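Local coordinates for glycosylation Associate Protein 3 (Streptococcus agalactiae serotype V, PDB 6OYC) that probably binds sugar and helps the glycosylation and export of proteins through the accessory Sec system as part of the Gap123 complex, at residues Ile247-Asp253 and Asn288-Tyr292; Leu167-Lys171 and Thr231-Ala237; Leu238-Lys243 and Phe275-Val279; Asn178-Ser182 and Asn311-Pro315. All blocks are in the same frame, centred on the assembly; numbering follows the deposited sequence.

Interaction 1. Residues Ile247-Asp253 and Asn288-Tyr292; sequences ITAYIND and NVKHY
A249 and V289, Y250 and K290, and I251 and H291 pair across strands 248-251 and 289-291, which run parallel along one border of a five-stranded parallel sheet ordered as in the core of the alpha/beta-hydrolase fold. The backbone bonds alternate between flanking residues, as parallel pairing requires: A249 N donates to N288 O (2.8 Å), K290 N to A249 O (2.8 Å), I251 N to K290 O and Y292 N to I251 O. N288 ND2 bonds chiefly to A241 O on helix 231-243 and weakly to I247 O, tying the start of the strand to the helix.

Apolar contacts divide by face. A249, I251 and V289 turn towards helix 231-243, where the short alanine lets A241 come close and the branched residues fill the layer; I251 CD1 lies 4.0 Å from V289 CG1. On the other face K290 CB approaches Y250 CE2 at 3.6 Å, while the amine curls back to P287 O, an amphipathic chain suited to the sheet's border.

Y292 forms the aromatic contact. With CG held between backbone N and carbonyl carbon (chi1 71°), the ring swings back over N252, whose CB makes a CH-pi contact 3.8 Å from the ring centroid; Y292 OH is held by A228 O. The N252 amide is itself fixed, ND2 by Y229 O and OD1 by N234.

A side-chain bond links the strand ends: H291 ND1, with its partner in the imidazole plane, donates almost straight (171°) to the syn lone pair of D253 OD1 at 2.7 Å.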
# COMPACT_ATOMS: atom_id res chain seq x y z
N ILE C 247 -26.07 -4.85 3.05
CA ILE C 247 -24.90 -5.40 3.73
C ILE C 247 -24.58 -4.57 4.97
O ILE C 247 -25.00 -3.42 5.12
CB ILE C 247 -23.69 -5.50 2.78
CG1 ILE C 247 -23.14 -4.12 2.47
CG2 ILE C 247 -24.07 -6.18 1.48
CD1 ILE C 247 -21.65 -4.10 2.44
N THR C 248 -23.84 -5.17 5.89
CA THR C 248 -23.31 -4.46 7.05
C THR C 248 -21.80 -4.39 6.93
O THR C 248 -21.14 -5.39 6.62
CB THR C 248 -23.71 -5.15 8.37
OG1 THR C 248 -25.13 -5.19 8.48
CG2 THR C 248 -23.18 -4.34 9.55
N ALA C 249 -21.26 -3.20 7.15
CA ALA C 249 -19.82 -2.99 7.17
C ALA C 249 -19.33 -3.05 8.61
O ALA C 249 -19.95 -2.47 9.51
CB ALA C 249 -19.45 -1.65 6.54
N TYR C 250 -18.22 -3.74 8.82
CA TYR C 250 -17.52 -3.73 10.11
C TYR C 250 -16.12 -3.18 9.88
O TYR C 250 -15.32 -3.78 9.15
CB TYR C 250 -17.50 -5.13 10.73
CG TYR C 250 -18.91 -5.59 11.08
CD1 TYR C 250 -19.70 -6.23 10.13
CD2 TYR C 250 -19.45 -5.35 12.34
CE1 TYR C 250 -20.98 -6.64 10.44
CE2 TYR C 250 -20.73 -5.75 12.65
CZ TYR C 250 -21.49 -6.40 11.70
OH TYR C 250 -22.76 -6.80 12.01
N ILE C 251 -15.84 -2.02 10.47
CA ILE C 251 -14.56 -1.35 10.36
C ILE C 251 -14.02 -1.06 11.75
O ILE C 251 -14.79 -0.87 12.70
CB ILE C 251 -14.65 -0.03 9.55
CG1 ILE C 251 -15.52 1.00 10.29
CG2 ILE C 251 -15.18 -0.31 8.16
CD1 ILE C 251 -15.40 2.38 9.73
N ASN C 252 -12.69 -1.02 11.88
CA ASN C 252 -12.05 -0.72 13.15
C ASN C 252 -11.51 0.71 13.24
O ASN C 252 -10.70 1.00 14.13
CB ASN C 252 -10.93 -1.73 13.43
CG ASN C 252 -9.79 -1.63 12.44
OD1 ASN C 252 -9.81 -0.80 11.53
ND2 ASN C 252 -8.78 -2.48 12.61
N ASP C 253 -11.91 1.60 12.33
CA ASP C 253 -11.62 3.03 12.42
C ASP C 253 -10.13 3.35 12.27
O ASP C 253 -9.65 4.36 12.78
CB ASP C 253 -12.16 3.62 13.74
CG ASP C 253 -13.67 3.45 13.89
OD1 ASP C 253 -14.41 3.64 12.91
OD2 ASP C 253 -14.13 3.12 15.00
N ASN C 288 -25.70 1.24 8.54
CA ASN C 288 -25.14 -0.08 8.23
C ASN C 288 -23.61 -0.12 8.30
O ASN C 288 -23.01 -1.08 7.81
CB ASN C 288 -25.61 -0.58 6.85
CG ASN C 288 -25.30 0.38 5.72
OD1 ASN C 288 -25.17 1.59 5.92
ND2 ASN C 288 -25.19 -0.16 4.52
N VAL C 289 -22.98 0.88 8.91
CA VAL C 289 -21.56 0.81 9.23
C VAL C 289 -21.43 0.66 10.74
O VAL C 289 -21.83 1.55 11.50
CB VAL C 289 -20.79 2.05 8.74
CG1 VAL C 289 -19.38 2.03 9.31
CG2 VAL C 289 -20.76 2.10 7.21
N LYS C 290 -20.89 -0.47 11.17
CA LYS C 290 -20.59 -0.74 12.56
C LYS C 290 -19.09 -0.59 12.81
O LYS C 290 -18.27 -0.84 11.93
CB LYS C 290 -21.05 -2.15 12.95
CG LYS C 290 -22.55 -2.40 12.75
CD LYS C 290 -23.41 -1.35 13.45
CE LYS C 290 -24.88 -1.41 13.00
NZ LYS C 290 -25.53 -0.06 12.98
N HIS C 291 -18.74 -0.22 14.04
CA HIS C 291 -17.36 0.07 14.42
C HIS C 291 -16.92 -0.86 15.54
O HIS C 291 -17.60 -0.98 16.55
CB HIS C 291 -17.22 1.52 14.87
CG HIS C 291 -17.84 2.50 13.92
ND1 HIS C 291 -17.10 3.31 13.10
CD2 HIS C 291 -19.14 2.78 13.67
CE1 HIS C 291 -17.91 4.07 12.38
NE2 HIS C 291 -19.16 3.76 12.70
N TYR C 292 -15.76 -1.49 15.37
CA TYR C 292 -15.22 -2.36 16.40
C TYR C 292 -13.78 -1.98 16.69
O TYR C 292 -13.15 -1.22 15.94
CB TYR C 292 -15.31 -3.83 15.98
CG TYR C 292 -14.36 -4.22 14.87
CD1 TYR C 292 -14.65 -3.91 13.53
CD2 TYR C 292 -13.16 -4.88 15.16
CE1 TYR C 292 -13.77 -4.27 12.52
CE2 TYR C 292 -12.29 -5.23 14.17
CZ TYR C 292 -12.58 -4.93 12.85
OH TYR C 292 -11.68 -5.29 11.86
O HOH W 1 -9.92 -0.11 16.37

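Interaction 2. Residues Leu167-Lys171 and Thr231-Ala237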
# COMPACT_ATOMS: atom_id res chain seq x y z
N LEU C 167 -13.96 -10.75 4.23
CA LEU C 167 -12.83 -10.08 4.87
C LEU C 167 -11.98 -9.40 3.80
O LEU C 167 -11.33 -10.06 2.99
CB LEU C 167 -11.97 -11.05 5.68
CG LEU C 167 -10.82 -10.30 6.35
CD1 LEU C 167 -11.39 -9.27 7.31
CD2 LEU C 167 -9.88 -11.24 7.07
N LEU C 168 -12.00 -8.07 3.81
CA LEU C 168 -11.21 -7.28 2.88
C LEU C 168 -9.76 -7.27 3.37
O LEU C 168 -9.47 -6.71 4.43
CB LEU C 168 -11.79 -5.86 2.78
CG LEU C 168 -12.79 -5.50 1.67
CD1 LEU C 168 -13.81 -6.60 1.45
CD2 LEU C 168 -13.49 -4.17 1.95
N VAL C 169 -8.87 -7.89 2.61
CA VAL C 169 -7.48 -8.06 3.01
C VAL C 169 -6.65 -6.99 2.31
O VAL C 169 -6.70 -6.85 1.08
CB VAL C 169 -6.97 -9.47 2.67
CG1 VAL C 169 -5.50 -9.61 2.99
CG2 VAL C 169 -7.80 -10.53 3.40
N GLU C 170 -5.90 -6.20 3.09
CA GLU C 170 -5.03 -5.18 2.52
C GLU C 170 -4.09 -5.82 1.52
O GLU C 170 -3.59 -6.93 1.74
CB GLU C 170 -4.22 -4.46 3.62
CG GLU C 170 -5.04 -3.75 4.71
CD GLU C 170 -5.91 -2.62 4.18
OE1 GLU C 170 -7.00 -2.39 4.75
OE2 GLU C 170 -5.53 -1.94 3.19
N LYS C 171 -3.89 -5.14 0.39
CA LYS C 171 -3.13 -5.71 -0.72
C LYS C 171 -1.75 -6.17 -0.27
O LYS C 171 -1.31 -7.27 -0.59
CB LYS C 171 -3.01 -4.69 -1.86
CG LYS C 171 -2.30 -5.21 -3.10
CD LYS C 171 -0.98 -4.47 -3.30
CE LYS C 171 -0.19 -5.02 -4.49
NZ LYS C 171 1.23 -4.54 -4.47
N THR C 231 -6.56 0.70 6.45
CA THR C 231 -7.07 1.98 5.96
C THR C 231 -7.84 1.81 4.65
O THR C 231 -8.94 2.37 4.49
CB THR C 231 -5.92 3.00 5.81
OG1 THR C 231 -4.94 2.50 4.91
CG2 THR C 231 -5.24 3.25 7.16
N GLN C 232 -7.30 1.05 3.70
CA GLN C 232 -7.99 0.93 2.41
C GLN C 232 -9.21 0.02 2.50
O GLN C 232 -10.23 0.29 1.84
CB GLN C 232 -7.02 0.44 1.34
CG GLN C 232 -6.05 1.52 0.82
CD GLN C 232 -6.76 2.70 0.18
OE1 GLN C 232 -7.69 2.51 -0.61
NE2 GLN C 232 -6.34 3.92 0.52
N GLY C 233 -9.14 -1.05 3.30
CA GLY C 233 -10.31 -1.88 3.50
C GLY C 233 -11.43 -1.15 4.22
O GLY C 233 -12.60 -1.25 3.84
N ASN C 234 -11.09 -0.42 5.29
CA ASN C 234 -12.11 0.36 5.99
C ASN C 234 -12.76 1.36 5.04
O ASN C 234 -13.97 1.56 5.09
CB ASN C 234 -11.49 1.11 7.18
CG ASN C 234 -11.02 0.18 8.29
OD1 ASN C 234 -11.59 -0.87 8.53
ND2 ASN C 234 -9.96 0.59 8.98
N PHE C 235 -11.96 1.98 4.18
CA PHE C 235 -12.51 2.93 3.21
C PHE C 235 -13.41 2.23 2.21
O PHE C 235 -14.54 2.67 1.97
CB PHE C 235 -11.36 3.65 2.51
CG PHE C 235 -11.79 4.82 1.68
CD1 PHE C 235 -12.68 5.76 2.19
CD2 PHE C 235 -11.27 5.02 0.42
CE1 PHE C 235 -13.07 6.85 1.42
CE2 PHE C 235 -11.64 6.11 -0.35
CZ PHE C 235 -12.55 7.02 0.16
N ALA C 236 -12.93 1.14 1.61
CA ALA C 236 -13.75 0.36 0.70
C ALA C 236 -15.03 -0.12 1.38
O ALA C 236 -16.12 -0.02 0.79
CB ALA C 236 -12.96 -0.82 0.15
N ALA C 237 -14.93 -0.64 2.60
CA ALA C 237 -16.11 -1.13 3.31
C ALA C 237 -17.16 -0.03 3.46
O ALA C 237 -18.36 -0.29 3.31
CB ALA C 237 -15.73 -1.68 4.68
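The carboxylate of E170 bonds to the start of helix 231-243 through OE1, while OE2 rests on Q232 CB at 3.4 Å. G233 N donates to E170 OE1 at 2.9 Å, arriving from the syn side and 20° out of the carboxylate plane. T231 N stands off over the other side of that plane, 3.6 Å from OE1, and makes no hydrogen bond. The amide of Q232, turned 80° from the carboxylate, leads away to L261, so the two flat groups share a neighbourhood without pairing.

E170 gets there by folding at its second torsion (chi2 -63°), which brings the acid to the first turn of the helix. Backbone N-H groups in such a turn lack the usual helical acceptor, and a negative charge here probably also gains from the helix dipole; glutamate has the length to supply both. E170 is at the same time the N-cap of helix 171-174, with its own N held by Y229 OH.

Next to this polar grip, further along the helix, lies an apolar one. G233, having no side chain, allows the backbones to close to 5.5 Å between the CA atoms of L168 and G233. The CD2 branch of L168 then slides along the helix, 3.6 Å from G233 O and 3.8 Å from A236 CB, with A237 CB beyond. Small residues suit this surface because the helix packs directly on strands 163-168 and 223-227. In a sheet ordered 2-1-3-4-5, helix 231-243 follows the turn after the middle strand 223-227, an arrangement consistent with the alpha/beta-hydrolase fold.

Interaction 3. Residues Leu238-Lys243 and Phe275-Val279; sequences LYYAKK and FLREV
K242 NZ and E278 OE2 form a salt bridge at 3.1 Å, with a weak hydrogen bond in it, between two helices of the alpha/beta domain, 231-243 and 270-281, that cross almost at a right angle (97°). The axes of segments 238-243 and 275-279 approach to 9.9 Å. K242 is exposed and E278 partly so; long charged chains there can reach across to each other. K242 bends at its second torsion (chi2 92°), which lays its methylenes against F275 before the amine turns to the acid; K242 CG is 3.7 Å from F275 CZ.

Inward of the bridge, V279 is the main apolar residue of the second helix here. Its two methyls take separate jobs: CG1 presses on L238 CB at 3.5 Å, and CG2 touches the CB and CG of K242. A compact branched residue suits the point where the helices come nearest, Y239 and V279 having their CA atoms 6.2 Å apart.

The aromatic side is completed by Y239, whose ring carbon CE1 comes 3.6 Å from F275 CE1, the two side chains running about perpendicular. Tyrosine suits this half-covered place because its ring packs on the helix while its hydroxyl reaches polar partners, E209 on helix 206-218 and a bound glycerol probably left from crystallisation. Deeper in, L276, which also contacts helix 258-262, sets its CD2 methyl 3.6 Å from Y239 CD1.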
# COMPACT_ATOMS: atom_id res chain seq x y z
N LEU C 238 -16.73 1.20 3.74
CA LEU C 238 -17.69 2.30 3.82
C LEU C 238 -18.38 2.51 2.48
O LEU C 238 -19.58 2.80 2.42
CB LEU C 238 -16.99 3.60 4.25
CG LEU C 238 -16.46 3.71 5.68
CD1 LEU C 238 -15.55 4.92 5.76
CD2 LEU C 238 -17.60 3.81 6.69
N TYR C 239 -17.62 2.36 1.39
CA TYR C 239 -18.16 2.59 0.05
C TYR C 239 -19.17 1.51 -0.33
O TYR C 239 -20.26 1.81 -0.84
CB TYR C 239 -17.02 2.65 -0.96
CG TYR C 239 -17.47 2.56 -2.39
CD1 TYR C 239 -17.80 3.71 -3.11
CD2 TYR C 239 -17.58 1.33 -3.03
CE1 TYR C 239 -18.21 3.64 -4.43
CE2 TYR C 239 -18.00 1.25 -4.34
CZ TYR C 239 -18.32 2.40 -5.04
OH TYR C 239 -18.73 2.31 -6.36
N TYR C 240 -18.81 0.25 -0.10
CA TYR C 240 -19.74 -0.83 -0.38
C TYR C 240 -21.03 -0.66 0.42
O TYR C 240 -22.13 -0.87 -0.11
CB TYR C 240 -19.06 -2.18 -0.11
CG TYR C 240 -17.92 -2.45 -1.07
CD1 TYR C 240 -18.06 -2.21 -2.43
CD2 TYR C 240 -16.69 -2.94 -0.63
CE1 TYR C 240 -17.03 -2.44 -3.32
CE2 TYR C 240 -15.65 -3.18 -1.52
CZ TYR C 240 -15.82 -2.93 -2.86
OH TYR C 240 -14.81 -3.15 -3.77
N ALA C 241 -20.93 -0.24 1.69
CA ALA C 241 -22.12 -0.08 2.52
C ALA C 241 -23.02 1.03 2.00
O ALA C 241 -24.24 0.95 2.15
CB ALA C 241 -21.75 0.18 3.97
N LYS C 242 -22.45 2.06 1.38
CA LYS C 242 -23.32 3.10 0.85
C LYS C 242 -24.01 2.64 -0.43
O LYS C 242 -25.16 3.00 -0.68
CB LYS C 242 -22.52 4.38 0.64
CG LYS C 242 -23.10 5.34 -0.37
CD LYS C 242 -24.01 6.36 0.28
CE LYS C 242 -24.50 7.40 -0.76
NZ LYS C 242 -25.35 8.49 -0.18
N LYS C 243 -23.33 1.81 -1.23
CA LYS C 243 -23.94 1.28 -2.44
C LYS C 243 -24.93 0.16 -2.16
O LYS C 243 -25.83 -0.05 -2.98
CB LYS C 243 -22.85 0.78 -3.39
CG LYS C 243 -22.09 1.89 -4.09
CD LYS C 243 -23.02 2.69 -5.01
CE LYS C 243 -22.58 2.61 -6.47
NZ LYS C 243 -23.75 2.52 -7.41
N PHE C 275 -18.56 12.12 -4.30
CA PHE C 275 -19.33 10.98 -3.81
C PHE C 275 -18.62 10.30 -2.65
O PHE C 275 -19.24 9.95 -1.64
CB PHE C 275 -19.60 9.98 -4.93
CG PHE C 275 -20.33 8.75 -4.47
CD1 PHE C 275 -19.64 7.61 -4.10
CD2 PHE C 275 -21.71 8.74 -4.40
CE1 PHE C 275 -20.31 6.47 -3.67
CE2 PHE C 275 -22.39 7.60 -3.97
CZ PHE C 275 -21.69 6.47 -3.60
N LEU C 276 -17.31 10.11 -2.77
CA LEU C 276 -16.57 9.44 -1.71
C LEU C 276 -16.45 10.32 -0.47
O LEU C 276 -16.43 9.79 0.65
CB LEU C 276 -15.19 9.01 -2.21
CG LEU C 276 -15.21 7.89 -3.26
CD1 LEU C 276 -13.83 7.70 -3.90
CD2 LEU C 276 -15.71 6.59 -2.65
N ARG C 277 -16.40 11.64 -0.63
CA ARG C 277 -16.38 12.53 0.53
C ARG C 277 -17.67 12.41 1.33
O ARG C 277 -17.65 12.52 2.56
CB ARG C 277 -16.15 13.99 0.09
CG ARG C 277 -16.05 15.01 1.25
CD ARG C 277 -14.65 15.06 1.88
NE ARG C 277 -14.69 15.43 3.30
CZ ARG C 277 -13.61 15.75 4.03
NH1 ARG C 277 -12.41 15.75 3.46
NH2 ARG C 277 -13.72 16.07 5.31
N GLU C 278 -18.79 12.14 0.65
CA GLU C 278 -20.05 11.92 1.35
C GLU C 278 -19.99 10.64 2.18
O GLU C 278 -20.32 10.64 3.37
CB GLU C 278 -21.20 11.88 0.34
CG GLU C 278 -22.60 11.95 0.97
CD GLU C 278 -23.16 10.58 1.36
OE1 GLU C 278 -24.15 10.54 2.11
OE2 GLU C 278 -22.61 9.55 0.91
N VAL C 279 -19.59 9.54 1.55
CA VAL C 279 -19.25 8.29 2.22
C VAL C 279 -18.40 8.60 3.46
O VAL C 279 -18.68 8.11 4.56
CB VAL C 279 -18.52 7.35 1.25
CG1 VAL C 279 -17.92 6.14 1.97
CG2 VAL C 279 -19.46 6.91 0.11

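Interaction 4. Residues Asn178-Ser182 and Asn311-Pro315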
# COMPACT_ATOMS: atom_id res chain seq x y z
N ASN C 178 0.05 -14.48 6.96
CA ASN C 178 0.73 -15.11 8.09
C ASN C 178 0.62 -14.23 9.33
O ASN C 178 1.61 -13.93 10.00
CB ASN C 178 2.21 -15.37 7.77
CG ASN C 178 2.43 -16.22 6.53
OD1 ASN C 178 1.59 -17.05 6.17
ND2 ASN C 178 3.56 -16.02 5.87
N LYS C 179 -0.62 -13.79 9.67
CA LYS C 179 -0.79 -12.71 10.66
C LYS C 179 -2.17 -12.80 11.31
O LYS C 179 -3.05 -12.02 10.97
CB LYS C 179 -0.63 -11.33 10.01
CG LYS C 179 0.70 -11.07 9.30
CD LYS C 179 0.64 -9.90 8.29
CE LYS C 179 -0.57 -9.99 7.36
NZ LYS C 179 -0.68 -11.31 6.66
N ILE C 180 -2.34 -13.71 12.28
CA ILE C 180 -3.55 -13.81 13.10
C ILE C 180 -4.81 -13.94 12.24
O ILE C 180 -5.71 -14.72 12.58
CB ILE C 180 -3.69 -12.63 14.11
CG1 ILE C 180 -4.18 -11.31 13.49
CG2 ILE C 180 -2.37 -12.38 14.84
CD1 ILE C 180 -5.69 -11.09 13.48
N GLU C 181 -4.90 -13.19 11.14
CA GLU C 181 -6.02 -13.23 10.19
C GLU C 181 -5.83 -14.39 9.22
O GLU C 181 -6.05 -14.26 8.01
CB GLU C 181 -6.10 -11.90 9.44
CG GLU C 181 -4.84 -11.57 8.64
CD GLU C 181 -4.58 -10.10 8.52
OE1 GLU C 181 -3.40 -9.73 8.33
OE2 GLU C 181 -5.56 -9.34 8.60
N SER C 182 -5.33 -15.53 9.71
CA SER C 182 -4.78 -16.57 8.86
C SER C 182 -5.85 -17.59 8.50
O SER C 182 -6.43 -18.22 9.39
CB SER C 182 -3.61 -17.27 9.55
OG SER C 182 -3.22 -18.45 8.87
N ASN C 311 -5.04 -5.25 12.32
CA ASN C 311 -5.45 -6.64 12.13
C ASN C 311 -5.61 -7.35 13.46
O ASN C 311 -6.51 -8.19 13.63
CB ASN C 311 -4.43 -7.36 11.25
CG ASN C 311 -3.12 -7.59 11.96
OD1 ASN C 311 -2.74 -8.72 12.24
ND2 ASN C 311 -2.43 -6.51 12.28
N GLU C 312 -4.77 -7.02 14.44
CA GLU C 312 -4.89 -7.62 15.76
C GLU C 312 -6.15 -7.21 16.49
O GLU C 312 -6.34 -7.64 17.64
CB GLU C 312 -3.66 -7.28 16.60
CG GLU C 312 -2.40 -7.87 16.01
CD GLU C 312 -1.14 -7.39 16.71
OE1 GLU C 312 -0.04 -7.75 16.25
OE2 GLU C 312 -1.26 -6.65 17.71
N HIS C 313 -7.01 -6.39 15.89
CA HIS C 313 -8.30 -6.04 16.47
C HIS C 313 -9.42 -6.97 16.04
O HIS C 313 -10.53 -6.86 16.58
CB HIS C 313 -8.72 -4.61 16.09
CG HIS C 313 -7.74 -3.56 16.47
ND1 HIS C 313 -7.94 -2.23 16.18
CD2 HIS C 313 -6.55 -3.63 17.11
CE1 HIS C 313 -6.91 -1.52 16.63
NE2 HIS C 313 -6.06 -2.35 17.20
N LEU C 314 -9.18 -7.84 15.06
CA LEU C 314 -10.27 -8.65 14.53
C LEU C 314 -11.00 -9.49 15.58
O LEU C 314 -12.22 -9.68 15.42
CB LEU C 314 -9.72 -9.54 13.40
CG LEU C 314 -9.50 -8.80 12.09
CD1 LEU C 314 -8.84 -9.70 11.07
CD2 LEU C 314 -10.83 -8.28 11.58
N PRO C 315 -10.38 -9.99 16.65
CA PRO C 315 -11.17 -10.66 17.70
C PRO C 315 -12.15 -9.76 18.47
O PRO C 315 -13.18 -10.26 18.93
CB PRO C 315 -10.10 -11.26 18.62
CG PRO C 315 -8.94 -11.53 17.68
CD PRO C 315 -8.95 -10.36 16.73
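I180 points its CB at the 3-10 segment 311-315. From there CG1, lodged between the backbone N and the carbonyl carbon (chi1 78°), heads for N311 and comes 3.9 Å from N311 O. The terminal CD1 goes furthest: it is modelled 3.0 Å from N311 O, a short approach whose exact distance is doubtful, and 4.2 Å from both E312 CA and L314 CD1. The carbonyl it meets is already engaged, because N311 O accepts L314 N in the turn of the 3-10 segment.

The segments are loops of the alpha/beta domain rather than parts of its sheet: 178-182 follows helix 171-174, and 311-315 comes well after strand 289-291. No hydrogen bond joins them, and van der Waals contact does the work.

E181 supplies the second patch. Its CB rests on L314 CD1 at 3.9 Å, and its extended chain carries OE2 to within 3.5 Å of N311 CB, crossing that side chain at about a right angle. The other oxygen, OE1, is in a long salt bridge with K179 NZ at 3.6 Å, which may help to orient the carboxylate of this buried glutamate and probably offsets part of its charge. Leucine suits position 314 because one branched end can serve several neighbours: besides I180 and E181, L314 touches L186 and the ring of Y292.

Overall arrangement
Past the antiparallel sheets of the N-terminal part, the chain enters the alpha/beta domain. Interaction 2 opens at strand 163-168 and closes at helix 231-243, spanning two further strands of the parallel sheet. Interaction 4 opens within that loop, at 178-182, and closes last, at 311-315; it therefore crosses interaction 2 and encloses interactions 1 and 3. In these two, 247-253 falls between 238-243 and 275-279, and 288-292 follows, so they cross. Helix 231-243 is the common element, its first half serving interaction 2 and its second half interaction 3, while its flank packs on the strands of interaction 1. Y292 meets L314, tying the sheet's border to the loops of interaction 4.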